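Local coordinates for protein ribonucleoside-diphosphate reductase subunit beta (Clostridium botulinum, PDB 6ZJK) that probably generates and houses, beside its diiron centre, the oxidising equivalent with which class I ribonucleotide reductase reduces ribonucleoside diphosphates to deoxyribonucleoside diphosphates, at residues 300-303 with 304-308; 326-329 with 330-333. All blocks are in the same frame, centred on the assembly; numbering follows the deposited sequence.

Interaction 1 lies within helix 296-313, and interaction 2 follows in series, where the chain comes back past that helix and leads into the short helix 330-334. They lie about 12 Å apart, centre to centre, and touch directly. The imidazole of H326 stacks on the ring of Y305, with Y305 CE2 3.7 Å from H326 CG, and H326 CE1 also packs 3.6 Å from Y302 CE1. Beside it, in one of two conformers of M328, M328 SD lies 3.8 Å from Y302 CG. Both contacts also pack on helix 190-220, which supplies the iron ligand E204, but neither contributes a ligand to the diiron site of D107, E137, H140, E204, E238 and H241.

Interaction 1: 300-303 with 304-308; sequences ERYI and KYLSN
E300 and K304, one helical turn apart, are joined by a salt bridge in which K304 NZ lies 2.8 Å from E300 OE2. The ammonium meets that oxygen on its anti side, 22° out of the carboxylate plane. Two extended chains make this possible: E300 CG stands anti to the backbone N (chi1 -164°), whereas K304 runs back toward it along the helix, its CG and CD passing over the carbonyl oxygen of E300.

The main-chain groups beneath are satisfied in regular i to i+4 fashion. K304 N donates to E300 O over a longish 3.3 Å, Y305 N to R301 O and L306 N to Y302 O at 3.0 Å each, and S307 N to I303 O at 3.1 Å. The next carbonyl oxygen, K304 O, is gripped twice, by N308 N at 3.2 Å and by the hydroxyl of S307 at 2.9 Å, both from the same face of its plane. With chi1 at 75°, S307 turns OG back to this carbonyl, which gives the buried hydroxyl an acceptor inside its own helix. The amide of buried N308 is also engaged, ND2 donating to the carbonyl of Y320.

On the apolar side, L306 CD1 sits over one face of the Y302 ring, offset toward its rim beside CZ, in a CH-pi contact 3.9 Å from the centroid. I303 faces helices 190-220 and 262-287, and L306 meets Y209. The segment is an amphipathic alpha-helix with an i to i+4 Glu-Lys salt bridge, packed against the helical bundle of the ribonucleotide reductase small-subunit fold.

Interaction 2: 326-329 with 330-333; sequences HPME and WIDG
M328 and W330 lie side by side and point the same way. In the M328 conformer described, one of two modelled, the thioether's terminal methyl reaches the benzo part of the indole: M328 CE is 3.7 Å from W330 CZ2. The same M328 CE is 3.6 Å from I331 CD1, so it is shared between the two side chains. The bend at the last torsion of M328 (chi3 64°) swings CE round to them. I331 CG1 in turn covers one face of the indole near its rim.

Across the turn, the imidazole of H326 approaches D332 edge-on. The direct bond from H326 NE2 to D332 OD1 is weak, 3.4 Å with an N-H...O angle of 146°. A water bridges the pair, donating to D332 OD1 at 2.6 Å and hydrogen-bonding to H326 NE2 at 3.2 Å.

The backbone sets these groups in place. I331 N donates to M328 O at 3.1 Å and D332 N to E329 O at 3.3 Å, and a second water bridges E329 O to G333 N. The other ring nitrogen of the histidine, H326 ND1, accepts from M328 N at 3.1 Å, the donor 30° out of the ring plane, so both ring nitrogens are engaged.

Further out, M328 packs on L298 and I331 on Y302, both of helix 296-313, while W330 rests on Y216 and T217 of helix 190-220 and R220 makes a cation-pi contact with it. This is a loop-to-helix turn with i to i+3 backbone bonds, leading into the short helix 330-334 against the small-subunit helical bundle.

Interaction 1: 300-303 with 304-308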
loop_
_atom_site.group_PDB
_atom_site.type_symbol
_atom_site.label_atom_id
_atom_site.label_comp_id
_atom_site.label_asym_id
_atom_site.label_seq_id
_atom_site.Cartn_x
_atom_site.Cartn_y
_atom_site.Cartn_z
ATOM N N GLU A 300 34.538 -5.127 -0.920
ATOM C CA GLU A 300 34.760 -4.396 -2.149
ATOM C C GLU A 300 34.378 -5.221 -3.332
ATOM O O GLU A 300 33.653 -4.818 -4.154
ATOM C CB GLU A 300 36.228 -4.064 -2.286
ATOM C CG GLU A 300 36.562 -2.999 -3.298
ATOM C CD GLU A 300 37.980 -3.103 -3.892
ATOM O OE1 GLU A 300 38.789 -3.870 -3.390
ATOM O OE2 GLU A 300 38.294 -2.398 -4.865
ATOM N N ARG A 301 34.872 -6.414 -3.367
ATOM C CA ARG A 301 34.619 -7.315 -4.483
ATOM C C ARG A 301 33.152 -7.733 -4.552
ATOM O O ARG A 301 32.585 -7.844 -5.646
ATOM C CB ARG A 301 35.549 -8.530 -4.367
ATOM C CG ARG A 301 37.058 -8.211 -4.562
ATOM C CD ARG A 301 37.936 -9.488 -4.552
ATOM N NE ARG A 301 37.336 -10.523 -5.389
ATOM C CZ ARG A 301 37.617 -10.767 -6.665
ATOM N NH1 ARG A 301 38.554 -10.072 -7.312
ATOM N NH2 ARG A 301 36.949 -11.734 -7.295
ATOM N N TYR A 302 32.498 -7.926 -3.408
ATOM C CA TYR A 302 31.111 -8.387 -3.451
ATOM C C TYR A 302 30.196 -7.312 -4.024
ATOM O O TYR A 302 29.399 -7.587 -4.929
ATOM C CB TYR A 302 30.638 -8.824 -2.064
ATOM C CG TYR A 302 29.223 -9.362 -2.036
ATOM C CD1 TYR A 302 28.793 -10.321 -2.954
ATOM C CD2 TYR A 302 28.312 -8.923 -1.068
ATOM C CE1 TYR A 302 27.492 -10.811 -2.918
ATOM C CE2 TYR A 302 27.014 -9.406 -1.029
ATOM C CZ TYR A 302 26.609 -10.347 -1.952
ATOM O OH TYR A 302 25.318 -10.817 -1.893
ATOM N N ILE A 303 30.329 -6.074 -3.546
ATOM C CA ILE A 303 29.464 -5.000 -4.021
ATOM C C ILE A 303 29.664 -4.764 -5.515
ATOM O O ILE A 303 28.692 -4.605 -6.265
ATOM C CB ILE A 303 29.711 -3.711 -3.213
ATOM C CG1 ILE A 303 29.538 -3.961 -1.702
ATOM C CG2 ILE A 303 28.765 -2.614 -3.673
ATOM C CD1 ILE A 303 28.222 -4.578 -1.343
ATOM N N LYS A 304 30.924 -4.762 -5.977
ATOM C CA LYS A 304 31.198 -4.537 -7.392
ATOM C C LYS A 304 30.603 -5.649 -8.242
ATOM O O LYS A 304 30.070 -5.390 -9.326
ATOM C CB LYS A 304 32.711 -4.401 -7.638
ATOM C CG LYS A 304 33.288 -3.071 -7.173
ATOM C CD LYS A 304 34.790 -2.898 -7.477
ATOM C CE LYS A 304 35.321 -1.570 -6.904
ATOM N NZ LYS A 304 36.810 -1.376 -7.055
ATOM N N TYR A 305 30.722 -6.898 -7.781
ATOM C CA TYR A 305 30.136 -8.026 -8.501
ATOM C C TYR A 305 28.625 -7.861 -8.637
ATOM O O TYR A 305 28.045 -8.179 -9.681
ATOM C CB TYR A 305 30.474 -9.337 -7.783
ATOM C CG TYR A 305 29.686 -10.546 -8.260
ATOM C CD1 TYR A 305 30.073 -11.270 -9.387
ATOM C CD2 TYR A 305 28.550 -10.958 -7.578
ATOM C CE1 TYR A 305 29.345 -12.373 -9.808
ATOM C CE2 TYR A 305 27.815 -12.053 -7.987
ATOM C CZ TYR A 305 28.208 -12.755 -9.102
ATOM O OH TYR A 305 27.455 -13.846 -9.499
ATOM N N LEU A 306 27.969 -7.403 -7.576
ATOM C CA LEU A 306 26.526 -7.202 -7.636
ATOM C C LEU A 306 26.154 -6.137 -8.659
ATOM O O LEU A 306 25.172 -6.295 -9.393
ATOM C CB LEU A 306 25.985 -6.820 -6.250
ATOM C CG LEU A 306 25.916 -7.956 -5.229
ATOM C CD1 LEU A 306 25.384 -7.470 -3.858
ATOM C CD2 LEU A 306 25.067 -9.094 -5.746
ATOM N N SER A 307 26.924 -5.045 -8.727
ATOM C CA SER A 307 26.567 -3.987 -9.664
ATOM C C SER A 307 26.667 -4.462 -11.110
ATOM O O SER A 307 25.878 -4.023 -11.953
ATOM C CB SER A 307 27.418 -2.738 -9.435
ATOM O OG SER A 307 28.723 -2.894 -9.927
ATOM N N ASN A 308 27.601 -5.374 -11.418
ATOM C CA ASN A 308 27.680 -5.911 -12.779
ATOM C C ASN A 308 26.384 -6.625 -13.147
ATOM O O ASN A 308 25.856 -6.443 -14.250
ATOM C CB ASN A 308 28.853 -6.885 -12.922
ATOM C CG ASN A 308 30.202 -6.219 -12.743
ATOM O OD1 ASN A 308 30.345 -5.001 -12.836
ATOM N ND2 ASN A 308 31.200 -7.028 -12.471
#

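Interaction 2: 326-329 with 330-333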
loop_
_atom_site.group_PDB
_atom_site.type_symbol
_atom_site.label_atom_id
_atom_site.label_comp_id
_atom_site.label_asym_id
_atom_site.label_seq_id
_atom_site.Cartn_x
_atom_site.Cartn_y
_atom_site.Cartn_z
ATOM N N HIS A 326 31.877 -14.940 -8.525
ATOM C CA HIS A 326 31.172 -14.581 -7.306
ATOM C C HIS A 326 32.117 -14.752 -6.125
ATOM O O HIS A 326 32.570 -15.873 -5.864
ATOM C CB HIS A 326 29.934 -15.462 -7.162
ATOM C CG HIS A 326 28.974 -15.001 -6.120
ATOM N ND1 HIS A 326 29.364 -14.301 -4.997
ATOM C CD2 HIS A 326 27.634 -15.162 -6.017
ATOM C CE1 HIS A 326 28.303 -14.046 -4.250
ATOM N NE2 HIS A 326 27.243 -14.559 -4.848
ATOM N N PRO A 327 32.435 -13.690 -5.384
ATOM C CA PRO A 327 33.443 -13.809 -4.321
ATOM C C PRO A 327 32.924 -14.398 -3.019
ATOM O O PRO A 327 33.744 -14.755 -2.160
ATOM C CB PRO A 327 33.908 -12.358 -4.126
ATOM C CG PRO A 327 32.710 -11.544 -4.516
ATOM C CD PRO A 327 31.996 -12.300 -5.592
ATOM N N MET A 328 31.602 -14.509 -2.836
ATOM C CA MET A 328 31.002 -15.077 -1.630
ATOM C C MET A 328 29.878 -16.034 -2.029
ATOM O O MET A 328 28.717 -15.843 -1.680
ATOM C CB MET A 328 30.428 -13.998 -0.712
ATOM C CG MET A 328 31.346 -12.853 -0.356
ATOM S SD MET A 328 30.464 -11.691 0.707
ATOM C CE MET A 328 30.152 -12.705 2.151
ATOM N N GLU A 329 30.215 -17.091 -2.769
ATOM C CA GLU A 329 29.201 -17.939 -3.394
ATOM C C GLU A 329 28.246 -18.585 -2.386
ATOM O O GLU A 329 27.111 -18.924 -2.754
ATOM C CB GLU A 329 29.865 -18.994 -4.282
ATOM C CG GLU A 329 28.836 -19.688 -5.137
ATOM C CD GLU A 329 29.351 -20.072 -6.499
ATOM O OE1 GLU A 329 30.364 -19.482 -6.945
ATOM O OE2 GLU A 329 28.707 -20.934 -7.138
ATOM N N TRP A 330 28.723 -18.820 -1.157
ATOM C CA TRP A 330 27.908 -19.502 -0.157
ATOM C C TRP A 330 26.618 -18.757 0.152
ATOM O O TRP A 330 25.656 -19.387 0.597
ATOM C CB TRP A 330 28.705 -19.691 1.139
ATOM C CG TRP A 330 29.096 -18.391 1.794
ATOM C CD1 TRP A 330 30.261 -17.686 1.603
ATOM C CD2 TRP A 330 28.325 -17.639 2.746
ATOM N NE1 TRP A 330 30.252 -16.542 2.376
ATOM C CE2 TRP A 330 29.078 -16.492 3.086
ATOM C CE3 TRP A 330 27.068 -17.819 3.334
ATOM C CZ2 TRP A 330 28.619 -15.534 3.996
ATOM C CZ3 TRP A 330 26.610 -16.859 4.253
ATOM C CH2 TRP A 330 27.384 -15.734 4.564
ATOM N N ILE A 331 26.571 -17.442 -0.083
ATOM C CA ILE A 331 25.397 -16.634 0.256
ATOM C C ILE A 331 24.154 -17.100 -0.504
ATOM O O ILE A 331 23.029 -17.048 0.021
ATOM C CB ILE A 331 25.682 -15.147 -0.023
ATOM C CG1 ILE A 331 26.557 -14.545 1.065
ATOM C CG2 ILE A 331 24.400 -14.342 -0.045
ATOM C CD1 ILE A 331 26.820 -13.072 0.843
ATOM N N ASP A 332 24.321 -17.518 -1.762
ATOM C CA ASP A 332 23.156 -17.804 -2.595
ATOM C C ASP A 332 22.334 -18.948 -2.020
ATOM O O ASP A 332 21.111 -18.840 -1.890
ATOM C CB ASP A 332 23.591 -18.107 -4.032
ATOM C CG ASP A 332 24.159 -16.886 -4.716
ATOM O OD1 ASP A 332 24.143 -15.803 -4.077
ATOM O OD2 ASP A 332 24.581 -16.986 -5.886
ATOM N N GLY A 333 22.994 -20.036 -1.623
ATOM C CA GLY A 333 22.274 -21.134 -1.001
ATOM C C GLY A 333 21.821 -20.790 0.411
ATOM O O GLY A 333 20.742 -21.203 0.842
HETATM O O HOH W 1 24.583 -13.274 -3.718
HETATM O O HOH W 2 25.510 -21.141 -2.517
#